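Side-chain contact in sensor protein pfeS (Pseudomonas aeruginosa, PDB 3KYZ), which acts as the sensor kinase of a two-component system and may activate PfeR by phosphorylation, represented here by its sensor domain, predicted to be periplasmic: residues S78-M83 with R113-L118. Residues are numbered along the deposited sequence; the frame is centred on the assembly and turned at random.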
ATOM      1  N   SER A  78      -1.555   5.470  -5.505  1.00 11.47           N
ATOM      2  CA  SER A  78      -1.656   6.023  -4.153  1.00 11.65           C
ATOM      3  C   SER A  78      -2.786   5.374  -3.339  1.00 12.47           C
ATOM      4  O   SER A  78      -2.780   5.443  -2.108  1.00 14.86           O
ATOM      5  CB  SER A  78      -1.804   7.554  -4.176  1.00 12.67           C
ATOM      6  OG  SER A  78      -3.131   7.966  -4.482  1.00 15.72           O
ATOM      7  N   HIS A  79      -3.737   4.736  -4.021  1.00 11.96           N
ATOM      8  CA  HIS A  79      -4.833   4.048  -3.332  1.00 12.82           C
ATOM      9  C   HIS A  79      -4.394   2.728  -2.708  1.00 10.62           C
ATOM     10  O   HIS A  79      -5.144   2.123  -1.944  1.00 12.90           O
ATOM     11  CB  HIS A  79      -5.969   3.701  -4.298  1.00 14.94           C
ATOM     12  CG  HIS A  79      -6.538   4.867  -5.039  1.00 18.98           C
ATOM     13  ND1 HIS A  79      -7.313   4.714  -6.168  1.00 22.89           N
ATOM     14  CD2 HIS A  79      -6.458   6.198  -4.813  1.00 20.17           C
ATOM     15  CE1 HIS A  79      -7.679   5.903  -6.611  1.00 23.12           C
ATOM     16  NE2 HIS A  79      -7.170   6.821  -5.809  1.00 24.07           N
ATOM     17  N   LEU A  80      -3.207   2.260  -3.075  1.00  9.67           N
ATOM     18  CA  LEU A  80      -2.767   0.923  -2.698  1.00  9.97           C
ATOM     19  C   LEU A  80      -1.985   0.852  -1.392  1.00  9.58           C
ATOM     20  O   LEU A  80      -1.557  -0.231  -0.997  1.00 11.15           O
ATOM     21  CB  LEU A  80      -1.892   0.336  -3.805  1.00 10.99           C
ATOM     22  CG  LEU A  80      -2.542   0.277  -5.190  1.00 10.15           C
ATOM     23  CD1 LEU A  80      -1.541  -0.291  -6.195  1.00 11.04           C
ATOM     24  CD2 LEU A  80      -3.850  -0.537  -5.164  1.00 11.42           C
ATOM     25  N   THR A  81      -1.790   1.986  -0.726  1.00 11.01           N
ATOM     26  CA  THR A  81      -0.828   2.048   0.375  1.00 11.39           C
ATOM     27  C   THR A  81      -1.419   2.002   1.782  1.00  9.82           C
ATOM     28  O   THR A  81      -0.689   1.725   2.741  1.00 11.09           O
ATOM     29  CB  THR A  81       0.061   3.313   0.271  1.00 11.60           C
ATOM     30  OG1 THR A  81      -0.775   4.477   0.225  1.00 13.91           O
ATOM     31  CG2 THR A  81       0.927   3.263  -0.977  1.00 13.93           C
ATOM     32  N   PHE A  82      -2.721   2.272   1.911  1.00 10.71           N
ATOM     33  CA  PHE A  82      -3.369   2.354   3.224  1.00 11.97           C
ATOM     34  C   PHE A  82      -4.651   1.532   3.219  1.00 12.46           C
ATOM     35  O   PHE A  82      -5.712   1.984   3.675  1.00 13.17           O
ATOM     36  CB  PHE A  82      -3.669   3.811   3.611  1.00 12.01           C
ATOM     37  CG  PHE A  82      -2.481   4.725   3.514  1.00 13.13           C
ATOM     38  CD1 PHE A  82      -1.351   4.507   4.295  1.00 13.90           C
ATOM     39  CD2 PHE A  82      -2.502   5.819   2.660  1.00 14.46           C
ATOM     40  CE1 PHE A  82      -0.249   5.357   4.202  1.00 15.12           C
ATOM     41  CE2 PHE A  82      -1.410   6.677   2.570  1.00 15.95           C
ATOM     42  CZ  PHE A  82      -0.279   6.441   3.338  1.00 15.47           C
HETATM   43  N   MSE A  83      -4.540   0.315   2.694  1.00 11.44           N
HETATM   44  CA  MSE A  83      -5.695  -0.535   2.466  1.00 11.38           C
HETATM   45  C   MSE A  83      -6.136  -1.292   3.707  1.00 12.03           C
HETATM   46  O   MSE A  83      -5.428  -1.303   4.722  1.00 15.00           O
HETATM   47  CB  MSE A  83      -5.411  -1.499   1.312  1.00 12.14           C
HETATM   48  CG  MSE A  83      -5.068  -0.762   0.020  1.00 11.50           C
HETATM   49 SE   MSE A  83      -5.223  -1.868  -1.561  0.80 15.64          SE
HETATM   50  CE  MSE A  83      -3.580  -2.873  -1.412  1.00 13.58           C
ATOM     51  N   ARG A 113      -3.997  -9.632  -6.468  1.00 11.18           N
ATOM     52  CA  ARG A 113      -5.106  -9.354  -5.579  1.00 10.65           C
ATOM     53  C   ARG A 113      -6.136  -8.491  -6.281  1.00 10.45           C
ATOM     54  O   ARG A 113      -5.835  -7.812  -7.272  1.00 11.81           O
ATOM     55  CB  ARG A 113      -4.609  -8.627  -4.328  1.00 11.28           C
ATOM     56  CG  ARG A 113      -4.150  -7.198  -4.594  1.00 11.70           C
ATOM     57  CD  ARG A 113      -3.557  -6.565  -3.339  1.00 11.89           C
ATOM     58  NE  ARG A 113      -2.202  -7.053  -3.082  1.00 12.86           N
ATOM     59  CZ  ARG A 113      -1.559  -6.937  -1.920  1.00 12.76           C
ATOM     60  NH1 ARG A 113      -2.151  -6.369  -0.874  1.00 14.06           N
ATOM     61  NH2 ARG A 113      -0.318  -7.395  -1.803  1.00 14.96           N
ATOM     62  N   LEU A 114      -7.354  -8.540  -5.763  1.00 10.63           N
ATOM     63  CA  LEU A 114      -8.401  -7.603  -6.131  1.00 10.79           C
ATOM     64  C   LEU A 114      -8.368  -6.449  -5.136  1.00 10.77           C
ATOM     65  O   LEU A 114      -8.277  -6.666  -3.923  1.00 13.10           O
ATOM     66  CB  LEU A 114      -9.768  -8.293  -6.075  1.00 11.28           C
ATOM     67  CG  LEU A 114     -10.991  -7.382  -6.242  1.00 13.59           C
ATOM     68  CD1 LEU A 114     -11.009  -6.761  -7.622  1.00 14.82           C
ATOM     69  CD2 LEU A 114     -12.281  -8.160  -5.999  1.00 14.79           C
ATOM     70  N   VAL A 115      -8.406  -5.223  -5.650  1.00 10.26           N
ATOM     71  CA  VAL A 115      -8.600  -4.050  -4.811  1.00 10.27           C
ATOM     72  C   VAL A 115      -9.928  -3.408  -5.209  1.00 10.73           C
ATOM     73  O   VAL A 115     -10.192  -3.174  -6.392  1.00 12.17           O
ATOM     74  CB  VAL A 115      -7.452  -3.032  -4.960  1.00 10.77           C
ATOM     75  CG1 VAL A 115      -7.727  -1.787  -4.104  1.00 12.62           C
ATOM     76  CG2 VAL A 115      -6.130  -3.673  -4.564  1.00 11.60           C
ATOM     77  N   ILE A 116     -10.777  -3.148  -4.223  1.00 11.56           N
ATOM     78  CA  ILE A 116     -12.059  -2.510  -4.487  1.00 11.52           C
ATOM     79  C   ILE A 116     -12.290  -1.425  -3.450  1.00 11.98           C
ATOM     80  O   ILE A 116     -12.146  -1.672  -2.255  1.00 14.02           O
ATOM     81  CB  ILE A 116     -13.223  -3.544  -4.518  1.00 11.93           C
ATOM     82  CG1 ILE A 116     -14.558  -2.870  -4.849  1.00 13.79           C
ATOM     83  CG2 ILE A 116     -13.319  -4.335  -3.208  1.00 14.81           C
ATOM     84  CD1 ILE A 116     -15.622  -3.872  -5.291  1.00 16.16           C
ATOM     85  N   GLN A 117     -12.613  -0.216  -3.894  1.00 12.22           N
ATOM     86  CA  GLN A 117     -13.006   0.803  -2.930  1.00 12.67           C
ATOM     87  C   GLN A 117     -14.378   0.396  -2.399  1.00 12.58           C
ATOM     88  O   GLN A 117     -15.286   0.090  -3.170  1.00 13.47           O
ATOM     89  CB  GLN A 117     -13.062   2.204  -3.536  1.00 13.12           C
ATOM     90  CG  GLN A 117     -13.262   3.273  -2.461  1.00 15.54           C
ATOM     91  CD  GLN A 117     -12.979   4.684  -2.939  1.00 15.23           C
ATOM     92  OE1 GLN A 117     -13.098   4.986  -4.124  1.00 17.05           O
ATOM     93  NE2 GLN A 117     -12.596   5.559  -2.008  1.00 17.20           N
ATOM     94  N   LEU A 118     -14.520   0.355  -1.082  1.00 12.37           N
ATOM     95  CA  LEU A 118     -15.739  -0.177  -0.477  1.00 14.10           C
ATOM     96  C   LEU A 118     -16.974   0.549  -0.999  1.00 14.77           C
ATOM     97  O   LEU A 118     -17.042   1.768  -0.921  1.00 15.10           O
ATOM     98  CB  LEU A 118     -15.681  -0.035   1.046  1.00 15.87           C
ATOM     99  CG  LEU A 118     -16.773  -0.805   1.787  1.00 16.72           C
ATOM    100  CD1 LEU A 118     -16.519  -2.305   1.692  1.00 15.78           C
ATOM    101  CD2 LEU A 118     -16.839  -0.362   3.233  1.00 20.57           C
TER
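Selenomethionine Met-83 rests its selenium against both methyls of Val-115, with SE 3.6 Å from CG1 and from CG2 of that residue. The two side chains meet at about a right angle, the selenium seated over the valine fork rather than lying along it. A bend at the last torsion of Met-83 (chi3 -78°) then turns the methyl towards Arg-113, so that CE comes 3.8 Å from Arg-113 NH1, approaching the guanidinium obliquely. That nitrogen is hydrogen-bonded to Ser-102 OG on strand 100-104, a strand that Met-83 also touches, at Tyr-100 and Ser-102. Leu-80 adds a second apolar touch on the same valine, its CD2 lying 3.9 Å from Val-115 CG2. Strand 113-117 is the central strand of the antiparallel sheet in this Cache-clan sensor domain, between 57-60 and 100-104; helix 17-53 packs on one face through Leu-114, while Arg-113 and Val-115 alternate with it and face the loop after helix 74-77. At the Arg-113 end the second subunit joins in: Thr-81 of that subunit packs on both Met-83 and Arg-113.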